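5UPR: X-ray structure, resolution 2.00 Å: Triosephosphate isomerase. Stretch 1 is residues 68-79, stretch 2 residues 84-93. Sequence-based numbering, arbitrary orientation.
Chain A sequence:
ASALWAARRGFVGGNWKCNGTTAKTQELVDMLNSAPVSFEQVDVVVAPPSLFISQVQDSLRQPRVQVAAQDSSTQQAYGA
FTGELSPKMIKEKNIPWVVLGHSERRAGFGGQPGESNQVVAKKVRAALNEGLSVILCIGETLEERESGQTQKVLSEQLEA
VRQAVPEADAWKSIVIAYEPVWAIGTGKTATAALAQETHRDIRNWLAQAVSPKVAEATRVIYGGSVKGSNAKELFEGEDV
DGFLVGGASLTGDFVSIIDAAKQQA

Stretch 1 68-79: AAQDSSTQQAYG
Stretch 2 (84-93) ELSPKMIKEK

The most unusual feature of this contact is a backbone carbonyl, Gln75 O, that the contact buries with no polar partner anywhere in the model: it lies 3.2 Å from Ser86 CB and 3.4 Å from Pro87 CD. Next to it, Ser86 OG does double duty at the start of a helix: it accepts from Met89 N (3.3 Å, N-H...O angle 159°) as the N-cap and, from the same oxygen, gives a weak hydrogen bond to Ala77 O (2.9 Å), so the cap of one stretch is tied to the loop of the other. Ser86 holds chi1 at 64° (p) with phi/psi -77/156, an extended backbone that turns helical at Pro87 (-64/-31, C-gamma endo). The helix runs from Pro87 to Glu92, with Ile90 N bonded to Ser86 O (3.0 Å), Lys91 N to Pro87 O (2.9 Å) and Glu92 N to Lys88 O (3.0 Å); Lys93 is the first residue to leave helical angles, at -84/11.

Stretch 1 ends a strand at Ala68-Ala69 and continues as loop, largely extended but turning at Gln70 (-84/-3), Thr74 (-59/-25) and Gln76 (-76/-36). The nearest CA pairs are Ala69 with Ile90 at 7.8 Å, Ser73 with Ser86 at 4.8 Å, and Ala77 with Lys88 at 5.1 Å; as stretch 1 advances, the partner moves back along stretch 2 and then forward again. Between the two stretches 693 Å² is buried, both sides summed.

Two backbone bonds hold the Ser73-Gln76 part of the loop to Leu85 and Lys88. Ser73 N gives to Leu85 O (2.9 Å, 152°), just before the helix, and Lys88 N, in its first turn, gives to Gln76 O (3.2 Å, 151°). Between them Pro87 CD packs 3.6 Å from Ser73 O.

Ser73 (chi1 -172°, t) points toward stretch 2. Ser73 OG gives to Glu84 OE1 (2.7 Å) and accepts from Gln75 N (3.0 Å, 164°), linking a local turn to the carboxylate. Glu84 is m at chi1 and chi2 (-62°, -67°) with chi3 -69°, and Glu84 OE1 also receives water 1 (2.8 Å) and water 2 (2.7 Å). Water 1 donates in addition to Asp71 OD2 (2.9 Å), bridging two carboxylates, while water 2 accepts from Thr74 N (2.9 Å). Thr74 (chi1 54°, p) directs its CB away, and Thr74 OG1 accepts from Gln75 NE2 at 2.8 Å.

Tyr78, the residue most covered by the other stretch (115 Å²), starts sideways, but chi1 -61° (m) and chi2 -67° bring its end nearer the helix. Tyr78 CE1 lies 3.6 Å from Met89 CB, an apolar contact with this selenomethionine, and Tyr78 CE2 lies 3.5 Å from Lys88 CE. At the ring edge, Tyr78 OH gives to Glu92 OE1 (2.6 Å). Lys88 is t through chi3 with chi4 85° (p), and its extended chain brings Lys88 CD to 3.9 Å from Ala77 CB. Water 3 donates to Met89 O (2.8 Å) and weakly to Tyr78 OH (3.4 Å).

Near the strand, Ile90 (chi1 -72°, m; chi2 162°, t) makes an apolar contact, Ile90 CD1 to Ala69 CB at 4.2 Å; Ile90 CD1 also packs 3.7 Å from the polar Ser72 OG.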

# COMPACT_ATOMS: atom_id res chain seq x y z
N ALA A 68 9.93 -7.09 -6.29
CA ALA A 68 9.77 -6.52 -4.95
C ALA A 68 8.47 -5.74 -4.80
O ALA A 68 8.02 -5.13 -5.76
CB ALA A 68 10.90 -5.57 -4.64
N ALA A 69 7.94 -5.67 -3.58
CA ALA A 69 6.96 -4.66 -3.28
C ALA A 69 7.68 -3.41 -2.80
O ALA A 69 8.78 -3.49 -2.25
CB ALA A 69 5.97 -5.18 -2.19
N GLN A 70 7.02 -2.25 -2.92
CA GLN A 70 7.56 -0.93 -2.51
C GLN A 70 7.38 -0.59 -1.02
O GLN A 70 7.84 0.50 -0.60
CB GLN A 70 6.92 0.17 -3.37
CG GLN A 70 7.32 0.14 -4.85
CD GLN A 70 6.61 1.22 -5.70
OE1 GLN A 70 6.09 2.23 -5.14
NE2 GLN A 70 6.62 1.03 -7.03
N ASP A 71 6.70 -1.47 -0.26
CA ASP A 71 6.43 -1.26 1.17
C ASP A 71 5.90 -2.58 1.67
O ASP A 71 5.54 -3.46 0.86
CB ASP A 71 5.37 -0.17 1.37
CG ASP A 71 5.13 0.23 2.84
OD1 ASP A 71 6.00 0.11 3.72
OD2 ASP A 71 3.97 0.66 3.11
N SER A 72 5.89 -2.72 2.99
CA SER A 72 5.37 -3.92 3.66
C SER A 72 4.86 -3.52 5.05
O SER A 72 5.47 -2.64 5.66
CB SER A 72 6.60 -4.84 3.78
OG SER A 72 6.18 -6.04 4.16
N SER A 73 3.73 -4.06 5.51
CA SER A 73 3.08 -3.56 6.70
C SER A 73 3.89 -3.83 8.02
O SER A 73 4.67 -4.81 8.14
CB SER A 73 1.70 -4.19 6.80
OG SER A 73 0.95 -3.59 7.85
N THR A 74 3.67 -2.95 9.01
CA THR A 74 4.02 -3.23 10.38
C THR A 74 3.30 -4.48 10.91
O THR A 74 3.73 -5.09 11.86
CB THR A 74 3.67 -2.09 11.35
OG1 THR A 74 2.28 -1.74 11.22
CG2 THR A 74 4.47 -0.91 11.07
N GLN A 75 2.16 -4.79 10.31
CA GLN A 75 1.31 -5.92 10.74
C GLN A 75 1.82 -7.14 9.99
O GLN A 75 1.79 -7.17 8.75
CB GLN A 75 -0.15 -5.64 10.43
CG GLN A 75 -0.61 -4.28 10.96
CD GLN A 75 -0.39 -4.13 12.44
OE1 GLN A 75 -1.08 -4.78 13.21
NE2 GLN A 75 0.55 -3.31 12.83
N GLN A 76 2.32 -8.12 10.73
CA GLN A 76 3.14 -9.16 10.15
C GLN A 76 2.38 -10.22 9.36
O GLN A 76 2.87 -10.70 8.36
CB GLN A 76 3.95 -9.87 11.28
CG GLN A 76 4.85 -10.95 10.75
CD GLN A 76 5.81 -11.51 11.79
OE1 GLN A 76 6.33 -10.77 12.64
NE2 GLN A 76 6.09 -12.81 11.69
N ALA A 77 1.20 -10.58 9.80
CA ALA A 77 0.50 -11.79 9.32
C ALA A 77 -0.82 -11.37 8.61
O ALA A 77 -0.90 -10.27 8.14
CB ALA A 77 0.21 -12.69 10.49
N TYR A 78 -1.79 -12.25 8.48
CA TYR A 78 -3.11 -11.92 7.90
C TYR A 78 -4.04 -11.43 9.04
O TYR A 78 -3.95 -11.85 10.18
CB TYR A 78 -3.76 -13.16 7.24
CG TYR A 78 -2.94 -13.74 6.07
CD1 TYR A 78 -2.79 -13.01 4.92
CD2 TYR A 78 -2.37 -15.00 6.11
CE1 TYR A 78 -2.11 -13.51 3.82
CE2 TYR A 78 -1.66 -15.53 5.00
CZ TYR A 78 -1.48 -14.74 3.88
OH TYR A 78 -0.81 -15.14 2.74
N GLY A 79 -4.93 -10.52 8.69
CA GLY A 79 -5.97 -10.06 9.57
C GLY A 79 -6.61 -8.76 9.15
O GLY A 79 -6.59 -8.39 7.96
N GLU A 84 -3.51 -2.65 3.86
CA GLU A 84 -2.16 -3.09 4.16
C GLU A 84 -1.89 -4.44 3.44
O GLU A 84 -2.77 -5.29 3.37
CB GLU A 84 -1.97 -3.29 5.67
CG GLU A 84 -2.14 -2.01 6.53
CD GLU A 84 -1.02 -1.00 6.25
OE1 GLU A 84 0.17 -1.28 6.63
OE2 GLU A 84 -1.32 0.01 5.61
N LEU A 85 -0.66 -4.59 2.90
CA LEU A 85 -0.08 -5.84 2.46
C LEU A 85 0.96 -6.25 3.53
O LEU A 85 2.05 -5.64 3.69
CB LEU A 85 0.63 -5.64 1.10
CG LEU A 85 -0.26 -5.00 0.03
CD1 LEU A 85 0.53 -4.94 -1.32
CD2 LEU A 85 -1.58 -5.77 -0.29
N SER A 86 0.66 -7.34 4.23
CA SER A 86 1.57 -7.89 5.24
C SER A 86 2.74 -8.66 4.60
O SER A 86 2.65 -9.18 3.46
CB SER A 86 0.81 -8.80 6.19
OG SER A 86 0.29 -9.93 5.52
N PRO A 87 3.87 -8.78 5.36
CA PRO A 87 4.98 -9.53 4.78
C PRO A 87 4.62 -10.99 4.56
O PRO A 87 5.14 -11.63 3.63
CB PRO A 87 6.08 -9.36 5.82
CG PRO A 87 5.40 -8.85 7.08
CD PRO A 87 4.23 -8.04 6.59
N LYS A 88 3.75 -11.54 5.38
CA LYS A 88 3.35 -12.96 5.21
C LYS A 88 2.61 -13.09 3.89
O LYS A 88 2.86 -14.04 3.15
CB LYS A 88 2.49 -13.38 6.39
CG LYS A 88 2.05 -14.83 6.38
CD LYS A 88 1.30 -15.11 7.69
CE LYS A 88 0.48 -16.33 7.64
NZ LYS A 88 1.29 -17.48 7.97
N MSE A 89 1.71 -12.15 3.58
CA MSE A 89 0.98 -12.18 2.30
C MSE A 89 1.93 -12.10 1.12
O MSE A 89 1.78 -12.83 0.10
CB MSE A 89 -0.01 -11.00 2.28
CG MSE A 89 -0.81 -10.98 1.01
SE MSE A 89 -1.94 -9.41 0.89
CE MSE A 89 -3.36 -9.99 2.11
N ILE A 90 2.88 -11.15 1.24
CA ILE A 90 3.82 -10.86 0.16
C ILE A 90 4.66 -12.14 -0.09
O ILE A 90 4.79 -12.61 -1.20
CB ILE A 90 4.68 -9.62 0.50
CG1 ILE A 90 3.80 -8.35 0.41
CG2 ILE A 90 5.86 -9.46 -0.44
CD1 ILE A 90 4.41 -7.15 1.13
N LYS A 91 5.17 -12.74 0.98
CA LYS A 91 5.98 -13.95 0.84
C LYS A 91 5.20 -15.12 0.23
O LYS A 91 5.69 -15.84 -0.63
CB LYS A 91 6.55 -14.36 2.22
CG LYS A 91 7.38 -15.64 2.22
CD LYS A 91 8.65 -15.41 1.44
CE LYS A 91 9.49 -16.69 1.30
NZ LYS A 91 10.82 -16.21 0.91
N GLU A 92 3.97 -15.34 0.71
CA GLU A 92 3.14 -16.42 0.19
C GLU A 92 2.71 -16.18 -1.27
O GLU A 92 2.37 -17.13 -1.98
CB GLU A 92 1.91 -16.59 1.07
CG GLU A 92 1.06 -17.78 0.74
CD GLU A 92 0.17 -18.31 1.91
OE1 GLU A 92 -0.06 -17.66 2.99
OE2 GLU A 92 -0.31 -19.49 1.73
N LYS A 93 2.74 -14.95 -1.75
CA LYS A 93 2.52 -14.66 -3.16
C LYS A 93 3.86 -14.82 -3.97
O LYS A 93 3.91 -14.47 -5.16
CB LYS A 93 1.93 -13.24 -3.28
CG LYS A 93 1.55 -12.71 -4.65
CD LYS A 93 0.57 -13.60 -5.35
CE LYS A 93 0.01 -12.95 -6.64
NZ LYS A 93 -0.49 -14.02 -7.56
O HOH W 1 2.24 -0.95 4.77
O HOH W 2 1.99 -0.60 8.55
O HOH W 3 -0.53 -14.26 -0.53